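Local coordinates for protein Plm1 (Streptomyces sp. HK803, PDB 4HXY) that probably reduces the beta-keto group of a polyketide intermediate with NADPH, as the ketoreductase domain of the first module of phoslactomycin biosynthesis, at residues V190-G195 / D214-L219; R271-A276 / E309-L314. All blocks are in the same frame, centred on the assembly; numbering follows the deposited sequence. Where two conformers were deposited one is given.

Interaction 1: V190-G195 / D214-L219. With NDP (NADPH dihydro-nicotinamide-adenine-dinucleotide phosphate), chain C.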
ATOM      1  N   VAL A 190     -13.071 -20.659   4.650  1.00  8.23           N
ATOM      2  CA  VAL A 190     -12.026 -19.800   4.097  1.00  7.77           C
ATOM      3  C   VAL A 190     -12.682 -18.962   3.009  1.00  8.35           C
ATOM      4  O   VAL A 190     -13.254 -19.515   2.063  1.00  8.84           O
ATOM      5  CB  VAL A 190     -10.885 -20.641   3.512  1.00  7.21           C
ATOM      6  CG1 VAL A 190      -9.780 -19.760   2.942  1.00  6.12           C
ATOM      7  CG2 VAL A 190     -10.296 -21.537   4.592  1.00  7.31           C
ATOM      8  N   LEU A 191     -12.630 -17.639   3.169  1.00  7.53           N
ATOM      9  CA  LEU A 191     -13.209 -16.694   2.216  1.00  7.66           C
ATOM     10  C   LEU A 191     -12.078 -16.047   1.420  1.00  7.73           C
ATOM     11  O   LEU A 191     -11.217 -15.400   1.988  1.00  8.88           O
ATOM     12  CB  LEU A 191     -14.033 -15.640   2.953  1.00  8.18           C
ATOM     13  CG  LEU A 191     -14.614 -14.496   2.121  1.00  9.09           C
ATOM     14  CD1 LEU A 191     -15.633 -15.071   1.132  1.00 10.43           C
ATOM     15  CD2 LEU A 191     -15.233 -13.439   3.042  1.00 12.48           C
ATOM     16  N   ILE A 192     -12.103 -16.214   0.106  1.00  7.58           N
ATOM     17  CA  ILE A 192     -11.074 -15.670  -0.754  1.00  7.06           C
ATOM     18  C   ILE A 192     -11.723 -14.633  -1.672  1.00  7.36           C
ATOM     19  O   ILE A 192     -12.461 -14.980  -2.593  1.00  7.79           O
ATOM     20  CB  ILE A 192     -10.350 -16.767  -1.558  1.00  6.71           C
ATOM     21  CG1 ILE A 192      -9.773 -17.850  -0.629  1.00  7.23           C
ATOM     22  CG2 ILE A 192      -9.257 -16.139  -2.435  1.00  8.42           C
ATOM     23  CD1 ILE A 192      -9.207 -19.086  -1.349  1.00  7.95           C
ATOM     24  N   THR A 193     -11.491 -13.358  -1.390  1.00  7.06           N
ATOM     25  CA  THR A 193     -12.068 -12.309  -2.238  1.00  6.80           C
ATOM     26  C   THR A 193     -11.179 -12.207  -3.472  1.00  6.93           C
ATOM     27  O   THR A 193      -9.975 -12.448  -3.406  1.00  5.40           O
ATOM     28  CB  THR A 193     -12.185 -10.944  -1.518  1.00  7.70           C
ATOM     29  OG1 THR A 193     -10.872 -10.377  -1.405  1.00  6.33           O
ATOM     30  CG2 THR A 193     -12.893 -11.081  -0.124  1.00  6.39           C
ATOM     31  N   GLY A 194     -11.770 -11.879  -4.623  1.00  7.14           N
ATOM     32  CA  GLY A 194     -11.091 -12.064  -5.888  1.00  7.52           C
ATOM     33  C   GLY A 194     -10.754 -13.527  -6.166  1.00  7.84           C
ATOM     34  O   GLY A 194      -9.801 -13.816  -6.873  1.00  7.80           O
ATOM     35  N   GLY A 195     -11.539 -14.435  -5.597  1.00  8.65           N
ATOM     36  CA  GLY A 195     -11.198 -15.862  -5.551  1.00  8.84           C
ATOM     37  C   GLY A 195     -11.246 -16.568  -6.901  1.00  9.51           C
ATOM     38  O   GLY A 195     -10.609 -17.589  -7.068  1.00  8.12           O
ATOM     39  N   ASP A 214     -13.008 -26.802   6.022  1.00  8.06           N
ATOM     40  CA  ASP A 214     -14.348 -27.362   5.756  1.00  9.02           C
ATOM     41  C   ASP A 214     -14.975 -26.805   4.475  1.00  9.08           C
ATOM     42  O   ASP A 214     -15.625 -27.544   3.739  1.00  9.16           O
ATOM     43  CB  ASP A 214     -15.293 -27.063   6.923  1.00  9.29           C
ATOM     44  CG  ASP A 214     -14.988 -27.883   8.173  1.00 10.08           C
ATOM     45  OD1 ASP A 214     -14.377 -28.982   8.057  1.00 10.23           O
ATOM     46  OD2 ASP A 214     -15.357 -27.408   9.290  1.00 12.93           O
ATOM     47  N   ARG A 215     -14.792 -25.510   4.221  1.00  9.21           N
ATOM     48  CA  ARG A 215     -15.469 -24.796   3.130  1.00  9.83           C
ATOM     49  C   ARG A 215     -14.555 -23.745   2.534  1.00  9.46           C
ATOM     50  O   ARG A 215     -13.916 -23.009   3.273  1.00  9.89           O
ATOM     51  CB  ARG A 215     -16.696 -24.060   3.627  1.00 10.62           C
ATOM     52  CG  ARG A 215     -17.751 -24.912   4.197  1.00 13.83           C
ATOM     53  CD  ARG A 215     -19.043 -24.149   4.178  1.00 16.75           C
ATOM     54  NE  ARG A 215     -20.043 -24.845   4.980  1.00 19.63           N
ATOM     55  CZ  ARG A 215     -21.292 -24.437   5.115  1.00 19.81           C
ATOM     56  NH1 ARG A 215     -21.704 -23.331   4.491  1.00 19.04           N
ATOM     57  NH2 ARG A 215     -22.122 -25.139   5.872  1.00 20.48           N
ATOM     58  N   ILE A 216     -14.525 -23.677   1.210  1.00  9.25           N
ATOM     59  CA  ILE A 216     -13.774 -22.651   0.499  1.00  9.60           C
ATOM     60  C   ILE A 216     -14.760 -21.824  -0.318  1.00 10.06           C
ATOM     61  O   ILE A 216     -15.492 -22.363  -1.150  1.00  9.34           O
ATOM     62  CB  ILE A 216     -12.685 -23.270  -0.388  1.00  9.99           C
ATOM     63  CG1 ILE A 216     -11.707 -24.061   0.469  1.00 11.44           C
ATOM     64  CG2 ILE A 216     -11.933 -22.174  -1.170  1.00 10.72           C
ATOM     65  CD1 ILE A 216     -10.788 -24.963  -0.327  1.00 13.94           C
ATOM     66  N   LEU A 217     -14.822 -20.531  -0.029  1.00  9.75           N
ATOM     67  CA  LEU A 217     -15.730 -19.614  -0.715  1.00 10.60           C
ATOM     68  C   LEU A 217     -14.914 -18.632  -1.554  1.00 10.07           C
ATOM     69  O   LEU A 217     -14.045 -17.917  -1.029  1.00  9.76           O
ATOM     70  CB  LEU A 217     -16.584 -18.855   0.283  1.00 11.84           C
ATOM     71  CG  LEU A 217     -17.600 -19.631   1.139  1.00 15.11           C
ATOM     72  CD1 LEU A 217     -18.605 -18.650   1.685  1.00 19.22           C
ATOM     73  CD2 LEU A 217     -18.319 -20.694   0.333  1.00 18.97           C
ATOM     74  N   LEU A 218     -15.205 -18.612  -2.854  1.00  9.02           N
ATOM     75  CA  LEU A 218     -14.521 -17.740  -3.803  1.00  9.60           C
ATOM     76  C   LEU A 218     -15.475 -16.597  -4.100  1.00  9.41           C
ATOM     77  O   LEU A 218     -16.585 -16.812  -4.610  1.00 11.17           O
ATOM     78  CB  LEU A 218     -14.179 -18.476  -5.081  1.00  9.43           C
ATOM     79  CG  LEU A 218     -13.398 -19.777  -4.981  1.00 10.27           C
ATOM     80  CD1 LEU A 218     -13.163 -20.281  -6.386  1.00 11.63           C
ATOM     81  CD2 LEU A 218     -12.066 -19.630  -4.216  1.00  9.89           C
ATOM     82  N   LEU A 219     -15.080 -15.389  -3.734  1.00  8.39           N
ATOM     83  CA  LEU A 219     -15.967 -14.218  -3.863  1.00  8.61           C
ATOM     84  C   LEU A 219     -15.448 -13.258  -4.927  1.00  9.12           C
ATOM     85  O   LEU A 219     -14.275 -12.881  -4.925  1.00  8.72           O
ATOM     86  CB  LEU A 219     -16.059 -13.497  -2.515  1.00  8.50           C
ATOM     87  CG  LEU A 219     -16.991 -12.288  -2.404  1.00  9.69           C
ATOM     88  CD1 LEU A 219     -17.512 -12.128  -0.979  1.00 12.00           C
ATOM     89  CD2 LEU A 219     -16.248 -11.024  -2.834  1.00 12.29           C
TER
HETATM   90  PA  NDP C 501      -7.233 -10.594 -11.225  1.00 12.23           P
HETATM   91  O1A NDP C 501      -7.084 -11.886 -11.956  1.00 13.80           O
HETATM   92  O2A NDP C 501      -7.794  -9.417 -11.965  1.00 11.30           O
HETATM   93  O5B NDP C 501      -8.120 -10.833  -9.919  1.00 11.19           O
HETATM   94  C5B NDP C 501      -8.767  -9.747  -9.289  1.00 12.82           C
HETATM   95  C4B NDP C 501     -10.071 -10.239  -8.731  1.00 11.40           C
HETATM   96  O4B NDP C 501     -10.732  -9.199  -8.041  1.00  8.96           O
HETATM   97  C3B NDP C 501     -11.037 -10.697  -9.797  1.00 13.42           C
HETATM   98  O3B NDP C 501     -11.535 -11.991  -9.404  1.00 15.33           O
HETATM   99  C2B NDP C 501     -12.150  -9.674  -9.795  1.00 10.16           C
HETATM  100  O2B NDP C 501     -13.302 -10.384 -10.198  1.00 11.30           O
HETATM  101  C1B NDP C 501     -12.113  -9.247  -8.330  1.00  9.11           C
HETATM  102  N9A NDP C 501     -12.763  -7.983  -8.005  1.00  7.70           N
HETATM  103  C8A NDP C 501     -12.493  -6.729  -8.507  1.00  7.49           C
HETATM  104  N7A NDP C 501     -13.346  -5.842  -7.949  1.00  7.76           N
HETATM  105  C5A NDP C 501     -14.150  -6.518  -7.066  1.00  7.73           C
HETATM  106  C6A NDP C 501     -15.176  -6.134  -6.217  1.00  6.52           C
HETATM  107  N6A NDP C 501     -15.616  -4.887  -6.089  1.00  6.73           N
HETATM  108  N1A NDP C 501     -15.796  -7.113  -5.461  1.00  7.17           N
HETATM  109  C2A NDP C 501     -15.377  -8.437  -5.521  1.00  5.95           C
HETATM  110  N3A NDP C 501     -14.367  -8.831  -6.361  1.00  7.42           N
HETATM  111  C4A NDP C 501     -13.769  -7.865  -7.109  1.00  8.44           C
HETATM  112  O3  NDP C 501      -5.824 -10.110 -10.616  1.00 11.17           O
HETATM  113  PN  NDP C 501      -4.710 -10.981  -9.899  1.00 12.40           P
HETATM  114  O1N NDP C 501      -3.457 -10.765 -10.658  1.00 15.38           O
HETATM  115  O2N NDP C 501      -5.127 -12.363  -9.594  1.00 14.07           O
HETATM  116  O5D NDP C 501      -4.434 -10.163  -8.553  1.00 15.12           O
HETATM  117  C5D NDP C 501      -5.221 -10.342  -7.405  1.00 14.82           C
HETATM  118  C4D NDP C 501      -4.665  -9.455  -6.303  1.00 12.35           C
HETATM  119  O4D NDP C 501      -3.262  -9.621  -6.190  1.00 11.63           O
HETATM  120  C3D NDP C 501      -4.897  -7.989  -6.582  1.00 12.04           C
HETATM  121  O3D NDP C 501      -5.394  -7.373  -5.433  1.00 14.77           O
HETATM  122  C2D NDP C 501      -3.527  -7.432  -6.910  1.00 12.84           C
HETATM  123  O2D NDP C 501      -3.385  -6.067  -6.573  1.00 14.33           O
HETATM  124  C1D NDP C 501      -2.614  -8.367  -6.143  1.00 12.33           C
HETATM  125  N1N NDP C 501      -1.293  -8.487  -6.775  1.00 11.07           N
HETATM  126  C2N NDP C 501      -1.140  -9.163  -7.952  1.00  9.58           C
HETATM  127  C3N NDP C 501       0.065  -9.160  -8.658  1.00 10.59           C
HETATM  128  C7N NDP C 501       0.249  -9.955  -9.891  1.00 11.03           C
HETATM  129  O7N NDP C 501       1.541 -10.038 -10.361  1.00 11.88           O
HETATM  130  N7N NDP C 501      -0.722 -10.537 -10.578  1.00 12.14           N
HETATM  131  C4N NDP C 501       1.296  -8.674  -7.942  1.00  9.76           C
HETATM  132  C5N NDP C 501       1.021  -7.966  -6.657  1.00  9.96           C
HETATM  133  C6N NDP C 501      -0.243  -7.919  -6.118  1.00 10.14           C
HETATM  134  P2B NDP C 501     -14.656  -9.671 -10.665  1.00 13.15           P
HETATM  135  O1X NDP C 501     -15.523 -10.806 -11.160  1.00 13.44           O
HETATM  136  O2X NDP C 501     -14.377  -8.647 -11.773  1.00 13.76           O
HETATM  137  O3X NDP C 501     -15.266  -8.945  -9.538  1.00 10.20           O
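Two parallel strands of a Rossmann fold, 190-193 and 215-219, run together into the NADPH site, and their pairing is a worked example of how such a fold brings a glycine turn up to its dinucleotide. Val190 N gives the first hydrogen bond, to Arg215 O, and Leu217 N returns one to Val190 O at 2.8 Å. The bond from Ile192 N to Leu217 O (2.8 Å) lies almost on the C=O axis, at 178°, whereas Leu219 N approaches Ile192 O from above the carbonyl plane. The side chains alternate between the two faces of the pair. On one face Leu191, its CG anti to the backbone N (chi1 175°), crosses Leu217 obliquely and lays CD1 4.0 Å from Leu219 CB. On the other, Ile192 lies alongside Ile216 and Leu218, pointing the same way, with Ile192 CD1 4.1 Å from Leu218 CD2. Both methyls of Leu218 also approach Gly195 O. At the end of the strand a type II turn from Ile192 to Gly195 reaches the first glycine of what looks like the GxGxxG motif. Leu219 O closes this turn, accepting a weak bond from Gly194 N and a straighter one from Gly195 N at 3.2 Å, though the latter donor stands 45° above the carbonyl plane. Gly194 has positive phi, and a CB on it would collide with the ribose carbon C4B of NADPH; one on Gly195 would strike Leu218 CA. Leu219 CD2 reaches the adenine at C2A. Farther out, helices 198-210 and 229-237 pack on the Ile216 and Leu218 face, and helix 253-265 on Leu217 and Leu219. An alanine in place of Leu218 lacks both methyls and would probably loosen the packing on Gly195 O, Ile192 CD1 and those first two helices. Thr193 OG1 is hydrogen-bonded to His275 ND1.

Interaction 2: R271-A276 / E309-L314; sequences RTVVHA and ELLPDL. With NDP (NADPH dihydro-nicotinamide-adenine-dinucleotide phosphate), chain C.
The flat guanidinium of Arg271 has Asp313 O at its edge, near its plane, while Leu314 CA comes in obliquely. NH1 lies 2.7 Å from Asp313 O, but the N-H points well aside from the oxygen (117°), so this hydrogen bond is weak despite its short length. The stronger partner of the group is Asp315, whose carboxylate forms a salt bridge with NH2; in the conformer described, these two partners set the tilt of the guanidinium, and a second conformer was modelled. Bends at chi2 and chi3 (-56° and -59°) fold the arginine chain back, so that a side chain starting away from 309-314 still reaches it with its tip. Next to the arginine the contact is apolar. Val273 points toward the opposing segment, and its CG2, set beside the backbone N, is the methyl that does the touching: it meets Leu311 CD1 at 3.5 Å and Leu314 CD1 at 3.8 Å, both leucines crossing it obliquely. Leu314 uses its other branch on the backbone, with CD2 3.6 Å from Arg271 O. Just past the end of the strand, Ala276 O accepts a hydrogen bond from the ribose hydroxyl O3D of NADPH (3.1 Å), which places the cofactor at the strand's C-terminal end, as in Rossmann folds. The contact thus joins a central Rossmann strand to the connection that follows helix 290-310, where Leu311 is the first residue to leave helical geometry. Leu307 of that helix also packs on Val273, helix 253-265 touches Leu311 through Ile260, and strand 316-322 continues the sheet beside 270-275.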
ATOM      1  N   ARG A 271     -13.549 -18.079   9.124  0.62  8.52           N
ATOM      2  CA  ARG A 271     -12.391 -18.122  10.029  0.62  9.13           C
ATOM      3  C   ARG A 271     -11.113 -17.551   9.417  0.62  8.40           C
ATOM      4  O   ARG A 271     -10.240 -17.114  10.145  0.62  9.34           O
ATOM      5  CB  ARG A 271     -12.123 -19.563  10.502  0.62  9.50           C
ATOM      6  CG  ARG A 271     -13.315 -20.234  11.208  0.62 12.67           C
ATOM      7  CD  ARG A 271     -13.788 -19.420  12.394  0.62 16.53           C
ATOM      8  NE  ARG A 271     -12.712 -19.247  13.377  0.62 19.59           N
ATOM      9  CZ  ARG A 271     -12.492 -18.144  14.091  0.62 22.65           C
ATOM     10  NH1 ARG A 271     -13.257 -17.063  13.948  0.62 23.64           N
ATOM     11  NH2 ARG A 271     -11.482 -18.119  14.949  0.62 23.52           N
ATOM     12  N   THR A 272     -11.009 -17.556   8.088  1.00  7.94           N
ATOM     13  CA  THR A 272      -9.843 -17.006   7.382  1.00  8.08           C
ATOM     14  C   THR A 272     -10.341 -16.166   6.223  1.00  8.05           C
ATOM     15  O   THR A 272     -11.290 -16.544   5.522  1.00  7.94           O
ATOM     16  CB  THR A 272      -8.893 -18.111   6.867  1.00  7.88           C
ATOM     17  OG1 THR A 272      -8.226 -18.731   7.972  1.00 10.52           O
ATOM     18  CG2 THR A 272      -7.833 -17.556   5.884  1.00 10.61           C
ATOM     19  N   VAL A 273      -9.705 -15.014   6.044  1.00  8.13           N
ATOM     20  CA  VAL A 273      -9.918 -14.191   4.868  1.00  7.95           C
ATOM     21  C   VAL A 273      -8.607 -14.032   4.120  1.00  7.76           C
ATOM     22  O   VAL A 273      -7.585 -13.701   4.715  1.00  7.53           O
ATOM     23  CB  VAL A 273     -10.404 -12.803   5.253  1.00  8.94           C
ATOM     24  CG1 VAL A 273     -10.378 -11.894   4.024  1.00 10.40           C
ATOM     25  CG2 VAL A 273     -11.805 -12.884   5.856  1.00 10.01           C
ATOM     26  N   VAL A 274      -8.650 -14.246   2.810  1.00  6.71           N
ATOM     27  CA  VAL A 274      -7.559 -13.857   1.929  1.00  6.55           C
ATOM     28  C   VAL A 274      -8.158 -12.836   0.970  1.00  7.26           C
ATOM     29  O   VAL A 274      -9.090 -13.147   0.237  1.00  6.94           O
ATOM     30  CB  VAL A 274      -6.981 -15.026   1.134  1.00  5.98           C
ATOM     31  CG1 VAL A 274      -5.861 -14.508   0.199  1.00  8.52           C
ATOM     32  CG2 VAL A 274      -6.437 -16.080   2.087  1.00  6.97           C
ATOM     33  N   HIS A 275      -7.661 -11.606   1.026  1.00  5.46           N
ATOM     34  CA  HIS A 275      -8.260 -10.514   0.262  1.00  5.97           C
ATOM     35  C   HIS A 275      -7.427 -10.238  -0.976  1.00  6.04           C
ATOM     36  O   HIS A 275      -6.413  -9.547  -0.904  1.00  6.21           O
ATOM     37  CB  HIS A 275      -8.375  -9.277   1.147  1.00  5.95           C
ATOM     38  CG  HIS A 275      -8.977  -8.073   0.491  1.00  6.70           C
ATOM     39  ND1 HIS A 275     -10.193  -8.102  -0.166  1.00  7.86           N
ATOM     40  CD2 HIS A 275      -8.568  -6.781   0.477  1.00  7.85           C
ATOM     41  CE1 HIS A 275     -10.479  -6.883  -0.596  1.00  7.37           C
ATOM     42  NE2 HIS A 275      -9.529  -6.052  -0.187  1.00  6.78           N
ATOM     43  N   ALA A 276      -7.876 -10.776  -2.110  1.00  5.64           N
ATOM     44  CA  ALA A 276      -7.216 -10.573  -3.398  1.00  7.16           C
ATOM     45  C   ALA A 276      -8.060  -9.771  -4.389  1.00  7.68           C
ATOM     46  O   ALA A 276      -7.636  -9.572  -5.533  1.00 11.05           O
ATOM     47  CB  ALA A 276      -6.808 -11.892  -3.990  1.00  6.64           C
ATOM     48  N   GLU A 309     -14.089  -4.766   9.588  1.00  9.13           N
ATOM     49  CA  GLU A 309     -15.193  -4.393  10.466  1.00 10.30           C
ATOM     50  C   GLU A 309     -16.147  -5.559  10.771  1.00 10.60           C
ATOM     51  O   GLU A 309     -16.555  -5.765  11.941  1.00 11.41           O
ATOM     52  CB  GLU A 309     -15.942  -3.217   9.874  1.00 11.26           C
ATOM     53  CG  GLU A 309     -17.103  -2.739  10.739  1.00 15.72           C
ATOM     54  CD  GLU A 309     -18.027  -1.819   9.994  1.00 20.45           C
ATOM     55  OE1 GLU A 309     -17.576  -1.187   9.011  1.00 21.55           O
ATOM     56  OE2 GLU A 309     -19.227  -1.757  10.373  1.00 22.54           O
ATOM     57  N   LEU A 310     -16.496  -6.317   9.746  1.00  9.97           N
ATOM     58  CA  LEU A 310     -17.518  -7.361   9.873  1.00 10.50           C
ATOM     59  C   LEU A 310     -16.960  -8.660  10.461  1.00 10.81           C
ATOM     60  O   LEU A 310     -17.738  -9.537  10.887  1.00 11.91           O
ATOM     61  CB  LEU A 310     -18.171  -7.661   8.515  1.00 10.15           C
ATOM     62  CG  LEU A 310     -18.930  -6.523   7.812  1.00 10.33           C
ATOM     63  CD1 LEU A 310     -19.485  -6.979   6.445  1.00 12.54           C
ATOM     64  CD2 LEU A 310     -20.022  -5.953   8.696  1.00 14.05           C
ATOM     65  N   LEU A 311     -15.641  -8.804  10.476  1.00 11.00           N
ATOM     66  CA  LEU A 311     -14.999 -10.051  10.906  1.00 11.44           C
ATOM     67  C   LEU A 311     -13.921  -9.788  11.956  1.00 13.37           C
ATOM     68  O   LEU A 311     -12.734  -9.916  11.679  1.00 14.05           O
ATOM     69  CB  LEU A 311     -14.389 -10.743   9.696  1.00 10.81           C
ATOM     70  CG  LEU A 311     -15.411 -11.279   8.705  1.00 10.43           C
ATOM     71  CD1 LEU A 311     -14.754 -11.727   7.430  1.00 11.72           C
ATOM     72  CD2 LEU A 311     -16.196 -12.440   9.360  1.00 12.11           C
ATOM     73  N   PRO A 312     -14.322  -9.393  13.172  1.00 15.63           N
ATOM     74  CA  PRO A 312     -13.357  -9.115  14.252  1.00 16.68           C
ATOM     75  C   PRO A 312     -12.617 -10.322  14.811  1.00 17.53           C
ATOM     76  O   PRO A 312     -11.572 -10.135  15.440  1.00 19.32           O
ATOM     77  CB  PRO A 312     -14.240  -8.529  15.362  1.00 16.75           C
ATOM     78  CG  PRO A 312     -15.598  -9.097  15.106  1.00 17.29           C
ATOM     79  CD  PRO A 312     -15.713  -9.157  13.601  1.00 15.69           C
ATOM     80  N   ASP A 313     -13.154 -11.525  14.594  1.00 17.91           N
ATOM     81  CA  ASP A 313     -12.624 -12.755  15.172  1.00 17.90           C
ATOM     82  C   ASP A 313     -12.242 -13.704  14.034  1.00 17.07           C
ATOM     83  O   ASP A 313     -13.096 -14.411  13.495  1.00 17.83           O
ATOM     84  CB  ASP A 313     -13.681 -13.416  16.078  1.00 19.22           C
ATOM     85  CG  ASP A 313     -14.237 -12.464  17.132  1.00 22.82           C
ATOM     86  OD1 ASP A 313     -13.434 -11.707  17.720  1.00 28.30           O
ATOM     87  OD2 ASP A 313     -15.478 -12.456  17.361  1.00 27.21           O
ATOM     88  N   LEU A 314     -10.987 -13.669  13.617  1.00 14.34           N
ATOM     89  CA  LEU A 314     -10.493 -14.562  12.560  1.00 12.80           C
ATOM     90  C   LEU A 314      -9.190 -15.199  12.993  1.00 12.14           C
ATOM     91  O   LEU A 314      -8.416 -14.590  13.746  1.00 12.70           O
ATOM     92  CB  LEU A 314     -10.219 -13.795  11.268  1.00 11.81           C
ATOM     93  CG  LEU A 314     -11.408 -13.116  10.602  1.00 10.23           C
ATOM     94  CD1 LEU A 314     -10.934 -12.151   9.497  1.00  9.60           C
ATOM     95  CD2 LEU A 314     -12.355 -14.183  10.062  1.00 10.78           C
TER
HETATM   96  PA  NDP C 501      -7.233 -10.594 -11.225  1.00 12.23           P
HETATM   97  O1A NDP C 501      -7.084 -11.886 -11.956  1.00 13.80           O
HETATM   98  O2A NDP C 501      -7.794  -9.417 -11.965  1.00 11.30           O
HETATM   99  O5B NDP C 501      -8.120 -10.833  -9.919  1.00 11.19           O
HETATM  100  C5B NDP C 501      -8.767  -9.747  -9.289  1.00 12.82           C
HETATM  101  C4B NDP C 501     -10.071 -10.239  -8.731  1.00 11.40           C
HETATM  102  O4B NDP C 501     -10.732  -9.199  -8.041  1.00  8.96           O
HETATM  103  C3B NDP C 501     -11.037 -10.697  -9.797  1.00 13.42           C
HETATM  104  O3B NDP C 501     -11.535 -11.991  -9.404  1.00 15.33           O
HETATM  105  C2B NDP C 501     -12.150  -9.674  -9.795  1.00 10.16           C
HETATM  106  O2B NDP C 501     -13.302 -10.384 -10.198  1.00 11.30           O
HETATM  107  C1B NDP C 501     -12.113  -9.247  -8.330  1.00  9.11           C
HETATM  108  N9A NDP C 501     -12.763  -7.983  -8.005  1.00  7.70           N
HETATM  109  C8A NDP C 501     -12.493  -6.729  -8.507  1.00  7.49           C
HETATM  110  N7A NDP C 501     -13.346  -5.842  -7.949  1.00  7.76           N
HETATM  111  C5A NDP C 501     -14.150  -6.518  -7.066  1.00  7.73           C
HETATM  112  C6A NDP C 501     -15.176  -6.134  -6.217  1.00  6.52           C
HETATM  113  N6A NDP C 501     -15.616  -4.887  -6.089  1.00  6.73           N
HETATM  114  N1A NDP C 501     -15.796  -7.113  -5.461  1.00  7.17           N
HETATM  115  C2A NDP C 501     -15.377  -8.437  -5.521  1.00  5.95           C
HETATM  116  N3A NDP C 501     -14.367  -8.831  -6.361  1.00  7.42           N
HETATM  117  C4A NDP C 501     -13.769  -7.865  -7.109  1.00  8.44           C
HETATM  118  O3  NDP C 501      -5.824 -10.110 -10.616  1.00 11.17           O
HETATM  119  PN  NDP C 501      -4.710 -10.981  -9.899  1.00 12.40           P
HETATM  120  O1N NDP C 501      -3.457 -10.765 -10.658  1.00 15.38           O
HETATM  121  O2N NDP C 501      -5.127 -12.363  -9.594  1.00 14.07           O
HETATM  122  O5D NDP C 501      -4.434 -10.163  -8.553  1.00 15.12           O
HETATM  123  C5D NDP C 501      -5.221 -10.342  -7.405  1.00 14.82           C
HETATM  124  C4D NDP C 501      -4.665  -9.455  -6.303  1.00 12.35           C
HETATM  125  O4D NDP C 501      -3.262  -9.621  -6.190  1.00 11.63           O
HETATM  126  C3D NDP C 501      -4.897  -7.989  -6.582  1.00 12.04           C
HETATM  127  O3D NDP C 501      -5.394  -7.373  -5.433  1.00 14.77           O
HETATM  128  C2D NDP C 501      -3.527  -7.432  -6.910  1.00 12.84           C
HETATM  129  O2D NDP C 501      -3.385  -6.067  -6.573  1.00 14.33           O
HETATM  130  C1D NDP C 501      -2.614  -8.367  -6.143  1.00 12.33           C
HETATM  131  N1N NDP C 501      -1.293  -8.487  -6.775  1.00 11.07           N
HETATM  132  C2N NDP C 501      -1.140  -9.163  -7.952  1.00  9.58           C
HETATM  133  C3N NDP C 501       0.065  -9.160  -8.658  1.00 10.59           C
HETATM  134  C7N NDP C 501       0.249  -9.955  -9.891  1.00 11.03           C
HETATM  135  O7N NDP C 501       1.541 -10.038 -10.361  1.00 11.88           O
HETATM  136  N7N NDP C 501      -0.722 -10.537 -10.578  1.00 12.14           N
HETATM  137  C4N NDP C 501       1.296  -8.674  -7.942  1.00  9.76           C
HETATM  138  C5N NDP C 501       1.021  -7.966  -6.657  1.00  9.96           C
HETATM  139  C6N NDP C 501      -0.243  -7.919  -6.118  1.00 10.14           C
HETATM  140  P2B NDP C 501     -14.656  -9.671 -10.665  1.00 13.15           P
HETATM  141  O1X NDP C 501     -15.523 -10.806 -11.160  1.00 13.44           O
HETATM  142  O2X NDP C 501     -14.377  -8.647 -11.773  1.00 13.76           O
HETATM  143  O3X NDP C 501     -15.266  -8.945  -9.538  1.00 10.20           O

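Followed from the N terminus, the two contacts come in series, neither nested nor crossed. Interaction 1 closes a short loop of 18 residues, mostly helix 198-210, bringing strand 215-220 beside strand 189-193 as a beta-alpha-beta unit. Interaction 2 closes a longer excursion of 32 residues, containing most of helix 290-310, which returns the chain to strand 270-275 just before strand 316-322. The two contacts touch because strands 189-193 and 270-275 are neighbours in the sheet: Thr193 N lies 2.9 Å from Val274 O, a probable hydrogen bond. Both involve strands whose C-terminal ends reach the same NADPH, through Gly194 and Leu219 in one and Ala276 in the other.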